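Local atomic coordinates of MstE (Scytonema sp. PCC 10023, PDB entry 6SBF), a protein that probably catalyses, as a monodomain class II terpene cyclase, the cyclisation of isoprenoid chains into complex scaffolds of the merosterol type. Residues A[45-50]-A[348-353]; A[58-63]-A[109-114]; A[264-269]-A[307-312]; A[328-333]-A[342-347]. The protein carries 1 engineered substitution. All coordinates share one frame; numbering follows the deposited sequence. Where two conformers were deposited one is given.

Contact 1 (A[45-50]-A[348-353]); sequences WQDFNF and NSIFTT
Asp47 reaches from strand 47-50 to the start of helix 350-363 and spends both carboxylate oxygens on backbone N-H groups. OD2 takes two of them: Ile350 N arrives at 2.8 Å nearly along the C-O axis of Asp47 OD2, and Phe351 N gives a straighter bond to the same oxygen at 3.1 Å from its anti side. OD1 is also doubly engaged. Asn348 N donates to Asp47 OD1 on the syn side at 2.8 Å, while Phe48 N meets that atom on the anti side, from the opposite face of the carboxylate plane. Next to this, the Asn348 amide turns its ND2 to Gln46 O at 2.9 Å; the acceptor lies in the amide plane, yet the donor stands well above the carbonyl plane. Ser349 holds the N-cap position, but its OG bonds to Ser307 and Arg300. Trp45 NE1 is satisfied by Leu35 O, and CD1 of the same ring packs 3.9 Å from Ile350 CG2. Beside the polar network, Phe48 pushes its CE2 edge over the face of Phe351 in a T-shaped pair with planes at 75°. CG of Phe351 lies anti to the backbone N (chi1 -158°), where the Phe48 edge meets it. An alanine in place of Asp47 would probably leave the N-H groups of Asn348, Ile350 and Phe351 without their acceptor and loosen the helix start from the strand. Gripped by four N-H donors, this buried carboxylate, from a strand almost 300 residues earlier than the helix it meets, is likely to be stabilised in its ionised form.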
# COMPACT_ATOMS: atom_id res chain seq x y z
N TRP A 45 15.01 3.15 1.20
CA TRP A 45 14.44 2.07 0.39
C TRP A 45 13.96 2.63 -0.96
O TRP A 45 13.30 3.66 -0.98
CB TRP A 45 13.26 1.46 1.14
CG TRP A 45 13.66 0.61 2.31
CD1 TRP A 45 14.32 -0.57 2.28
CD2 TRP A 45 13.36 0.85 3.70
NE1 TRP A 45 14.52 -1.06 3.55
CE2 TRP A 45 13.93 -0.20 4.42
CE3 TRP A 45 12.67 1.86 4.40
CZ2 TRP A 45 13.86 -0.24 5.82
CZ3 TRP A 45 12.60 1.83 5.79
CH2 TRP A 45 13.16 0.76 6.48
N GLN A 46 14.40 1.96 -2.02
CA GLN A 46 14.07 2.37 -3.38
C GLN A 46 13.32 1.24 -4.08
O GLN A 46 13.66 0.08 -3.94
CB GLN A 46 15.34 2.58 -4.20
CG GLN A 46 16.15 3.78 -3.79
CD GLN A 46 17.36 3.91 -4.69
OE1 GLN A 46 18.30 3.16 -4.55
NE2 GLN A 46 17.31 4.82 -5.62
N ASP A 47 12.34 1.62 -4.90
CA ASP A 47 11.66 0.61 -5.75
C ASP A 47 10.88 1.35 -6.81
O ASP A 47 10.59 2.51 -6.68
CB ASP A 47 10.80 -0.37 -4.96
CG ASP A 47 11.02 -1.83 -5.32
OD1 ASP A 47 11.38 -2.08 -6.53
OD2 ASP A 47 10.79 -2.71 -4.47
N PHE A 48 10.49 0.56 -7.84
CA PHE A 48 9.79 1.02 -9.05
C PHE A 48 10.73 1.82 -9.92
O PHE A 48 11.69 2.43 -9.44
CB PHE A 48 8.49 1.76 -8.76
CG PHE A 48 7.47 0.94 -7.99
CD1 PHE A 48 6.61 0.09 -8.66
CD2 PHE A 48 7.40 1.02 -6.60
CE1 PHE A 48 5.70 -0.69 -7.94
CE2 PHE A 48 6.49 0.23 -5.92
CZ PHE A 48 5.62 -0.60 -6.58
N ASN A 49 10.44 1.84 -11.22
CA ASN A 49 11.31 2.58 -12.15
C ASN A 49 10.51 3.02 -13.36
O ASN A 49 9.79 2.16 -13.98
CB ASN A 49 12.49 1.71 -12.59
CG ASN A 49 13.59 2.46 -13.30
OD1 ASN A 49 13.61 3.68 -13.37
ND2 ASN A 49 14.45 1.70 -13.91
N PHE A 50 10.65 4.29 -13.69
CA PHE A 50 10.17 4.85 -14.97
C PHE A 50 11.41 5.19 -15.77
O PHE A 50 11.90 6.33 -15.73
CB PHE A 50 9.33 6.09 -14.72
CG PHE A 50 8.03 5.81 -14.02
CD1 PHE A 50 6.90 5.51 -14.72
CD2 PHE A 50 7.96 5.85 -12.64
CE1 PHE A 50 5.70 5.25 -14.06
CE2 PHE A 50 6.77 5.65 -11.96
CZ PHE A 50 5.66 5.34 -12.69
N ASN A 348 12.88 -4.36 -7.24
CA ASN A 348 13.78 -4.76 -6.13
C ASN A 348 13.10 -5.74 -5.18
O ASN A 348 13.77 -6.27 -4.29
CB ASN A 348 14.27 -3.53 -5.36
CG ASN A 348 15.22 -2.66 -6.17
OD1 ASN A 348 16.00 -3.20 -6.97
ND2 ASN A 348 15.23 -1.35 -5.92
N SER A 349 11.79 -5.94 -5.31
CA SER A 349 10.99 -6.81 -4.42
C SER A 349 10.88 -6.21 -3.01
O SER A 349 10.42 -6.94 -2.11
CB SER A 349 11.50 -8.24 -4.37
OG SER A 349 11.72 -8.80 -5.67
N ILE A 350 11.27 -4.95 -2.83
CA ILE A 350 11.25 -4.35 -1.48
C ILE A 350 9.79 -4.04 -1.10
O ILE A 350 9.36 -4.37 0.02
CB ILE A 350 12.14 -3.12 -1.49
CG1 ILE A 350 13.62 -3.55 -1.55
CG2 ILE A 350 11.86 -2.24 -0.27
CD1 ILE A 350 14.58 -2.37 -1.81
N PHE A 351 9.03 -3.47 -2.03
CA PHE A 351 7.63 -3.09 -1.75
C PHE A 351 6.85 -4.36 -1.42
O PHE A 351 6.09 -4.38 -0.41
CB PHE A 351 7.08 -2.32 -2.95
CG PHE A 351 5.90 -1.43 -2.64
CD1 PHE A 351 4.59 -1.90 -2.67
CD2 PHE A 351 6.12 -0.11 -2.28
CE1 PHE A 351 3.55 -1.01 -2.46
CE2 PHE A 351 5.08 0.76 -2.06
CZ PHE A 351 3.78 0.32 -2.18
N THR A 352 6.96 -5.41 -2.22
CA THR A 352 6.24 -6.67 -1.96
C THR A 352 6.69 -7.28 -0.62
O THR A 352 5.85 -7.69 0.15
CB THR A 352 6.43 -7.66 -3.13
OG1 THR A 352 5.88 -7.13 -4.35
CG2 THR A 352 5.72 -8.97 -2.85
N THR A 353 7.99 -7.40 -0.44
CA THR A 353 8.49 -8.06 0.78
C THR A 353 8.01 -7.33 2.04
O THR A 353 7.63 -8.00 3.00
CB THR A 353 10.02 -8.16 0.69
OG1 THR A 353 10.36 -9.03 -0.41
CG2 THR A 353 10.60 -8.79 1.93

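Contact 2 (A[58-63]-A[109-114]); sequences DEWVTA and ADTTGW
Trp60 lies against Thr111 at about a right angle, its CB 3.3 Å from Thr111 OG1. The Thr111 methyl CG2 lies 3.6 Å from Trp60 CA, so both branches of the threonine rest on the base of the tryptophan. Its hydroxyl has a polar partner in Asp108. One turn on, Ala63 and Trp114 meet through their first side-chain carbons, CB to CB at 3.8 Å. The axes of 59-63 and 109-114 approach to 8.6 Å and run in roughly the same direction, at 36° to each other. CG of Trp60 stands anti to the backbone N (chi1 165°), and the indole extends toward the side of helix 109-121 that carries Asp110. Asp108-Ala109-Asp110-Thr111 reads as a variant of the class II cyclase DxDD signature with threonine in the last place; in relatives the central aspartate of that motif supplies the proton that starts cyclisation, and Asp110 probably corresponds to it. A water sits in the plane of the Trp60 ring and accepts from NE1 at 3.0 Å, then donates to Asp110 OD2 at 2.7 Å. The ring and the carboxylate are turned well away from coplanar. Trp114 contributes a weak bond from its NE1 to Asp110 OD1, with the carboxyl carbon near the plane of its ring. The two indoles are inclined at 57°, and Trp60 NE1 lies 4.3 Å from Trp114 CD1. Beyond the pair, Phe48 meets the Trp60 ring, Tyr64 makes an edge-to-face contact with Trp114, and Val179 and Ala182 of helix 177-183 touch Asp110.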
# COMPACT_ATOMS: atom_id res chain seq x y z
N ASP A 58 11.72 6.68 -4.11
CA ASP A 58 12.45 6.62 -2.82
C ASP A 58 11.60 7.18 -1.66
O ASP A 58 11.30 6.39 -0.76
CB ASP A 58 13.86 7.22 -2.92
CG ASP A 58 14.06 8.63 -3.42
OD1 ASP A 58 13.14 9.45 -3.40
OD2 ASP A 58 15.22 8.95 -3.83
N GLU A 59 11.17 8.43 -1.72
CA GLU A 59 10.39 8.99 -0.58
C GLU A 59 9.17 8.11 -0.34
O GLU A 59 8.88 7.74 0.78
CB GLU A 59 9.94 10.42 -0.87
CG GLU A 59 11.07 11.41 -1.02
CD GLU A 59 10.68 12.79 -1.48
OE1 GLU A 59 9.56 13.26 -1.18
OE2 GLU A 59 11.54 13.45 -2.17
N TRP A 60 8.39 7.82 -1.41
CA TRP A 60 7.17 7.02 -1.26
C TRP A 60 7.50 5.62 -0.76
O TRP A 60 6.87 5.10 0.18
CB TRP A 60 6.46 7.00 -2.61
CG TRP A 60 5.41 5.95 -2.70
CD1 TRP A 60 4.40 5.69 -1.84
CD2 TRP A 60 5.24 5.01 -3.76
NE1 TRP A 60 3.60 4.68 -2.31
CE2 TRP A 60 4.12 4.23 -3.48
CE3 TRP A 60 5.97 4.79 -4.93
CZ2 TRP A 60 3.64 3.26 -4.36
CZ3 TRP A 60 5.48 3.84 -5.79
CH2 TRP A 60 4.37 3.06 -5.50
N VAL A 61 8.44 4.95 -1.38
CA VAL A 61 8.79 3.56 -1.06
C VAL A 61 9.28 3.51 0.38
O VAL A 61 8.88 2.58 1.14
CB VAL A 61 9.83 3.00 -2.03
CG1 VAL A 61 10.29 1.64 -1.60
CG2 VAL A 61 9.23 2.93 -3.42
N THR A 62 10.07 4.47 0.81
CA THR A 62 10.61 4.50 2.21
C THR A 62 9.48 4.76 3.21
O THR A 62 9.48 4.10 4.26
CB THR A 62 11.75 5.51 2.24
OG1 THR A 62 12.85 4.99 1.50
CG2 THR A 62 12.22 5.81 3.64
N ALA A 63 8.59 5.67 2.91
CA ALA A 63 7.44 5.95 3.81
C ALA A 63 6.62 4.67 3.96
O ALA A 63 6.15 4.32 5.08
CB ALA A 63 6.63 7.12 3.29
N ALA A 109 -0.52 13.26 -2.56
CA ALA A 109 -1.26 12.95 -1.33
C ALA A 109 -0.92 11.56 -0.83
O ALA A 109 -0.99 11.34 0.39
CB ALA A 109 -2.75 13.08 -1.53
N ASP A 110 -0.69 10.61 -1.71
CA ASP A 110 -0.48 9.22 -1.25
C ASP A 110 0.84 9.14 -0.51
O ASP A 110 0.91 8.61 0.61
CB ASP A 110 -0.56 8.23 -2.40
CG ASP A 110 -0.59 6.79 -1.91
OD1 ASP A 110 -1.41 6.49 -1.04
OD2 ASP A 110 0.16 5.99 -2.41
N THR A 111 1.90 9.57 -1.14
CA THR A 111 3.21 9.55 -0.52
C THR A 111 3.13 10.31 0.81
O THR A 111 3.70 9.83 1.82
CB THR A 111 4.27 10.23 -1.41
OG1 THR A 111 4.30 9.53 -2.66
CG2 THR A 111 5.61 10.19 -0.73
N THR A 112 2.51 11.45 0.78
CA THR A 112 2.43 12.29 2.03
C THR A 112 1.71 11.55 3.13
O THR A 112 2.15 11.58 4.29
CB THR A 112 1.84 13.68 1.68
OG1 THR A 112 2.69 14.33 0.72
CG2 THR A 112 1.72 14.54 2.88
N GLY A 113 0.61 10.87 2.82
CA GLY A 113 -0.08 10.08 3.83
C GLY A 113 0.76 8.99 4.42
O GLY A 113 0.81 8.85 5.66
N TRP A 114 1.48 8.23 3.61
CA TRP A 114 2.36 7.18 4.14
C TRP A 114 3.47 7.79 5.01
O TRP A 114 3.83 7.18 6.03
CB TRP A 114 2.97 6.31 3.04
CG TRP A 114 1.95 5.41 2.42
CD1 TRP A 114 1.33 5.55 1.20
CD2 TRP A 114 1.39 4.20 3.00
NE1 TRP A 114 0.40 4.56 1.01
CE2 TRP A 114 0.45 3.69 2.08
CE3 TRP A 114 1.66 3.49 4.18
CZ2 TRP A 114 -0.29 2.56 2.36
CZ3 TRP A 114 0.94 2.34 4.43
CH2 TRP A 114 -0.04 1.88 3.52
O HOH W 1 0.91 3.47 -2.07

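Contact 3 (A[264-269]-A[307-312]); sequences STFATA and SSAYLR
Ser308 and Ala309 pass the first turn of helix 265-275 as a non-helical chain bent into an inverse gamma turn at Ala309, with the CA atoms of Phe266 and Ser308 5.5 Å apart. The Ser308 hydroxyl points to the first turn of the helix. Its OG sits between its own backbone N and carbonyl carbon (chi1 59°) and donates to Thr265 OG1 at 2.7 Å. The Thr265 hydroxyl is in turn hydrogen-bonded to Val306 O, so the two hydroxyls and a carbonyl form a short relay just before the gamma turn. Ser308 OG also lies 3.3 Å from Phe266 CB, close beside the base of the aromatic side chain. A second link is made through water. The Ser264 hydroxyl donates to a water at 2.6 Å from its OG, and the same water donates to Ser308 O at 2.7 Å. Ser264 OG has another role, since it accepts from Ala267 N at 3.0 Å in a nearly straight bond. Thus one hydroxyl both caps the helix and, through the water, holds the neighbouring chain. Packing follows at the next residue: Ala309 CB rests over one face of the Phe266 ring in a CH-pi contact, 3.9 Å from the ring centroid and 14° off the normal. Tyr217 and Trp270 also touch Phe266, Trp270 in an edge-to-face contact, and Thr352 of helix 350-363 touches both Thr265 and Ala309. Ser264 is a classic serine N-cap, here opening a helix in the squalene-hopene cyclase C-terminal family region of an alpha6-alpha6 barrel, with the cap region joined to the loop that leads into strand 311-313.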
# COMPACT_ATOMS: atom_id res chain seq x y z
N SER A 264 -0.72 -14.43 -6.25
CA SER A 264 0.01 -13.16 -6.13
C SER A 264 0.46 -12.97 -4.66
O SER A 264 -0.42 -12.94 -3.76
CB SER A 264 -0.84 -12.02 -6.52
OG SER A 264 -0.33 -10.81 -6.01
N THR A 265 1.74 -12.83 -4.40
CA THR A 265 2.22 -12.58 -3.05
C THR A 265 1.66 -11.28 -2.51
O THR A 265 1.23 -11.24 -1.32
CB THR A 265 3.73 -12.66 -2.98
OG1 THR A 265 4.28 -11.84 -4.00
CG2 THR A 265 4.24 -14.08 -3.13
N PHE A 266 1.62 -10.23 -3.29
CA PHE A 266 1.10 -8.91 -2.87
C PHE A 266 -0.37 -8.97 -2.55
O PHE A 266 -0.82 -8.46 -1.49
CB PHE A 266 1.45 -7.85 -3.93
CG PHE A 266 1.06 -6.43 -3.63
CD1 PHE A 266 1.80 -5.68 -2.72
CD2 PHE A 266 0.04 -5.81 -4.31
CE1 PHE A 266 1.48 -4.35 -2.51
CE2 PHE A 266 -0.26 -4.48 -4.17
CZ PHE A 266 0.48 -3.75 -3.25
N ALA A 267 -1.17 -9.52 -3.45
CA ALA A 267 -2.63 -9.53 -3.26
C ALA A 267 -2.91 -10.45 -2.06
O ALA A 267 -3.87 -10.18 -1.33
CB ALA A 267 -3.34 -9.98 -4.52
N THR A 268 -2.20 -11.55 -1.92
CA THR A 268 -2.44 -12.50 -0.81
C THR A 268 -2.12 -11.83 0.55
O THR A 268 -2.89 -11.99 1.50
CB THR A 268 -1.67 -13.80 -0.98
OG1 THR A 268 -2.07 -14.39 -2.22
CG2 THR A 268 -1.90 -14.78 0.13
N ALA A 269 -1.06 -11.06 0.62
CA ALA A 269 -0.67 -10.38 1.88
C ALA A 269 -1.75 -9.35 2.22
O ALA A 269 -2.16 -9.27 3.42
CB ALA A 269 0.68 -9.72 1.69
N SER A 307 8.38 -10.23 -6.57
CA SER A 307 7.70 -8.97 -6.90
C SER A 307 6.34 -9.23 -7.50
O SER A 307 6.23 -10.01 -8.49
CB SER A 307 8.49 -8.19 -7.82
OG SER A 307 9.77 -7.94 -7.26
N SER A 308 5.34 -8.55 -6.96
CA SER A 308 3.97 -8.61 -7.52
C SER A 308 3.20 -7.35 -7.21
O SER A 308 1.97 -7.36 -7.31
CB SER A 308 3.25 -9.90 -7.12
OG SER A 308 3.16 -10.00 -5.70
N ALA A 309 3.86 -6.26 -6.82
CA ALA A 309 3.19 -4.99 -6.54
C ALA A 309 2.99 -4.22 -7.83
O ALA A 309 3.81 -3.45 -8.22
CB ALA A 309 3.94 -4.21 -5.51
N TYR A 310 1.85 -4.52 -8.49
CA TYR A 310 1.57 -4.01 -9.84
C TYR A 310 0.91 -2.66 -9.78
O TYR A 310 -0.25 -2.55 -9.31
CB TYR A 310 0.81 -5.01 -10.69
CG TYR A 310 1.59 -6.25 -11.03
CD1 TYR A 310 2.77 -6.17 -11.74
CD2 TYR A 310 1.20 -7.50 -10.65
CE1 TYR A 310 3.51 -7.31 -12.04
CE2 TYR A 310 1.91 -8.65 -10.93
CZ TYR A 310 3.08 -8.57 -11.65
OH TYR A 310 3.78 -9.71 -11.91
N LEU A 311 1.64 -1.65 -10.24
CA LEU A 311 1.27 -0.23 -10.25
C LEU A 311 0.89 0.11 -11.71
O LEU A 311 1.74 -0.04 -12.63
CB LEU A 311 2.45 0.60 -9.77
CG LEU A 311 2.25 2.09 -9.70
CD1 LEU A 311 1.28 2.43 -8.60
CD2 LEU A 311 3.61 2.76 -9.46
N ARG A 312 -0.29 0.60 -11.91
CA ARG A 312 -0.73 0.93 -13.25
C ARG A 312 -0.67 2.42 -13.47
O ARG A 312 -0.82 3.22 -12.53
CB ARG A 312 -1.97 0.16 -13.49
CG ARG A 312 -3.11 0.78 -12.81
CD ARG A 312 -4.15 -0.35 -12.91
NE ARG A 312 -5.29 0.09 -12.21
CZ ARG A 312 -6.52 -0.53 -11.97
NH1 ARG A 312 -7.38 0.19 -11.30
NH2 ARG A 312 -6.86 -1.73 -12.35
O HOH W 2 -0.23 -8.89 -7.78

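Contact 4 (A[328-333]-A[342-347]); sequences RYYDEI and SIIFDH
Ile343 N donates to Arg328 O at 2.8 Å, in the plane of that carbonyl, and Ile343 O receives Tyr330 N at 2.9 Å in a straighter bond, its donor tilted from the carbonyl plane. Ile343 thus bonds through both N and O to the one neighbouring segment, at Arg328 and Tyr330, in a parallel pairing of 328-329 with 342-344. Two waters extend the pairing past the strand end. One donates to Ile343 O and accepts from Asp331 N; the other donates to Asp331 OD2 at 2.7 Å and accepts from Phe345 N at 3.1 Å. The three-stranded mixed sheet has 342-344 at its centre, with 328-329 parallel on one side and 311-313 antiparallel on the other. Tyr329 and Ile343 lie side by side on one face of the sheet, pointing the same way. Ile343 CG2 touches Tyr329 CE2 at 3.6 Å, and CD1 of the same isoleucine reaches over the ring face in a CH-pi contact 4.2 Å from the centroid. Tyr310 meets the Tyr329 ring edge to face, and Lys259 forms a cation-pi pair with it. An alanine at Tyr329 would probably leave the Ile343 methyls without their aromatic cover and Lys259 without its ring partner. Further along, Asp331 crosses Phe345 at about a right angle, with OD2 3.2 Å from Phe345 CE2 and the carboxylate and ring planes 81° apart. Ile344 CG2 packs against Tyr330 CB at 3.9 Å.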
# COMPACT_ATOMS: atom_id res chain seq x y z
N ARG A 328 -1.08 -3.45 -20.43
CA ARG A 328 0.07 -4.29 -20.77
C ARG A 328 1.16 -4.07 -19.70
O ARG A 328 1.20 -3.00 -19.13
CB ARG A 328 0.64 -3.87 -22.12
CG ARG A 328 -0.30 -4.13 -23.29
CD ARG A 328 0.36 -3.80 -24.61
NE ARG A 328 0.67 -2.38 -24.71
CZ ARG A 328 1.41 -1.88 -25.68
NH1 ARG A 328 1.69 -0.59 -25.73
NH2 ARG A 328 1.87 -2.71 -26.60
N TYR A 329 2.01 -5.05 -19.54
CA TYR A 329 3.13 -4.98 -18.58
C TYR A 329 4.28 -4.28 -19.30
O TYR A 329 4.70 -4.76 -20.35
CB TYR A 329 3.46 -6.37 -18.02
CG TYR A 329 2.31 -6.84 -17.16
CD1 TYR A 329 1.22 -7.46 -17.72
CD2 TYR A 329 2.31 -6.56 -15.80
CE1 TYR A 329 0.13 -7.82 -16.93
CE2 TYR A 329 1.24 -6.90 -15.00
CZ TYR A 329 0.16 -7.52 -15.58
OH TYR A 329 -0.95 -7.86 -14.85
N TYR A 330 4.71 -3.13 -18.82
CA TYR A 330 5.69 -2.24 -19.49
C TYR A 330 6.93 -3.04 -19.89
O TYR A 330 7.40 -2.93 -21.05
CB TYR A 330 6.11 -1.08 -18.58
CG TYR A 330 7.03 -0.11 -19.27
CD1 TYR A 330 6.51 0.88 -20.08
CD2 TYR A 330 8.40 -0.12 -19.04
CE1 TYR A 330 7.32 1.81 -20.72
CE2 TYR A 330 9.23 0.79 -19.67
CZ TYR A 330 8.68 1.75 -20.51
OH TYR A 330 9.52 2.66 -21.08
N ASP A 331 7.41 -3.90 -19.00
CA ASP A 331 8.67 -4.62 -19.26
C ASP A 331 8.50 -5.68 -20.35
O ASP A 331 9.49 -6.13 -20.90
CB ASP A 331 9.20 -5.24 -17.98
CG ASP A 331 9.86 -4.19 -17.10
OD1 ASP A 331 10.53 -3.29 -17.66
OD2 ASP A 331 9.64 -4.25 -15.89
N GLU A 332 7.29 -6.01 -20.74
CA GLU A 332 7.00 -7.05 -21.76
C GLU A 332 6.74 -6.45 -23.14
O GLU A 332 6.53 -7.24 -24.09
CB GLU A 332 5.76 -7.82 -21.31
CG GLU A 332 5.99 -8.58 -20.04
CD GLU A 332 4.85 -9.39 -19.52
OE1 GLU A 332 5.03 -9.90 -18.43
OE2 GLU A 332 3.78 -9.48 -20.19
N ILE A 333 6.55 -5.13 -23.23
CA ILE A 333 6.19 -4.46 -24.51
C ILE A 333 7.42 -4.49 -25.42
O ILE A 333 8.50 -4.07 -24.96
CB ILE A 333 5.70 -3.02 -24.32
CG1 ILE A 333 4.47 -2.97 -23.41
CG2 ILE A 333 5.45 -2.38 -25.68
CD1 ILE A 333 4.15 -1.58 -22.89
N SER A 342 0.09 1.16 -19.23
CA SER A 342 0.99 0.06 -18.84
C SER A 342 1.07 -0.10 -17.32
O SER A 342 0.60 0.79 -16.59
CB SER A 342 2.35 0.25 -19.44
OG SER A 342 3.13 1.10 -18.61
N ILE A 343 1.61 -1.25 -16.95
CA ILE A 343 1.79 -1.65 -15.56
C ILE A 343 3.28 -1.83 -15.33
O ILE A 343 3.95 -2.54 -16.09
CB ILE A 343 0.99 -2.93 -15.29
CG1 ILE A 343 -0.49 -2.72 -15.51
CG2 ILE A 343 1.26 -3.47 -13.91
CD1 ILE A 343 -1.33 -3.99 -15.39
N ILE A 344 3.74 -1.27 -14.23
CA ILE A 344 5.11 -1.52 -13.71
C ILE A 344 5.06 -2.28 -12.40
O ILE A 344 4.00 -2.40 -11.79
CB ILE A 344 5.87 -0.19 -13.65
CG1 ILE A 344 5.34 0.77 -12.59
CG2 ILE A 344 5.94 0.46 -15.03
CD1 ILE A 344 6.33 1.82 -12.27
N PHE A 345 6.21 -2.75 -11.97
CA PHE A 345 6.28 -3.49 -10.70
C PHE A 345 7.53 -3.07 -9.92
O PHE A 345 8.38 -2.30 -10.39
CB PHE A 345 6.22 -5.00 -10.94
CG PHE A 345 7.39 -5.58 -11.68
CD1 PHE A 345 8.46 -6.14 -11.05
CD2 PHE A 345 7.33 -5.69 -13.07
CE1 PHE A 345 9.52 -6.68 -11.74
CE2 PHE A 345 8.39 -6.24 -13.77
CZ PHE A 345 9.46 -6.75 -13.09
N ASP A 346 7.58 -3.60 -8.72
CA ASP A 346 8.67 -3.32 -7.77
C ASP A 346 9.85 -4.22 -8.07
O ASP A 346 9.98 -5.32 -7.53
CB ASP A 346 8.16 -3.51 -6.36
CG ASP A 346 7.53 -4.88 -6.06
OD1 ASP A 346 6.76 -5.43 -6.89
OD2 ASP A 346 7.78 -5.38 -4.93
N HIS A 347 10.73 -3.77 -8.98
CA HIS A 347 11.83 -4.60 -9.48
C HIS A 347 12.78 -5.07 -8.37
O HIS A 347 13.44 -6.08 -8.53
CB HIS A 347 12.61 -3.87 -10.57
CG HIS A 347 13.17 -2.55 -10.13
ND1 HIS A 347 12.36 -1.39 -9.94
CD2 HIS A 347 14.46 -2.24 -9.77
CE1 HIS A 347 13.22 -0.42 -9.50
NE2 HIS A 347 14.49 -0.91 -9.44
O HOH W 3 8.24 -2.62 -14.32
O HOH W 4 6.46 -3.96 -16.19

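Overall arrangement
Contact 1 joins segments almost 300 residues apart, toward the two ends of the chain, and has the other three nested in the loop it closes. Its centre lies about 11 Å from that of contact 3 and about 13 Å from those of contacts 2 and 4. Phe48 and Phe351 pack on Trp60, tying contact 1 to contact 2, where the variant of the DxDD motif lies and where the active site is therefore probably located. Thr352 OG1 bonds to Asp346 OD2 of contact 4 at 2.6 Å and to Ser308 of contact 3. Contacts 3 and 4 share one sheet through Leu311 and Ile344. Contact 4 is the most remote from contact 2, with centres about 21 Å apart and no touch.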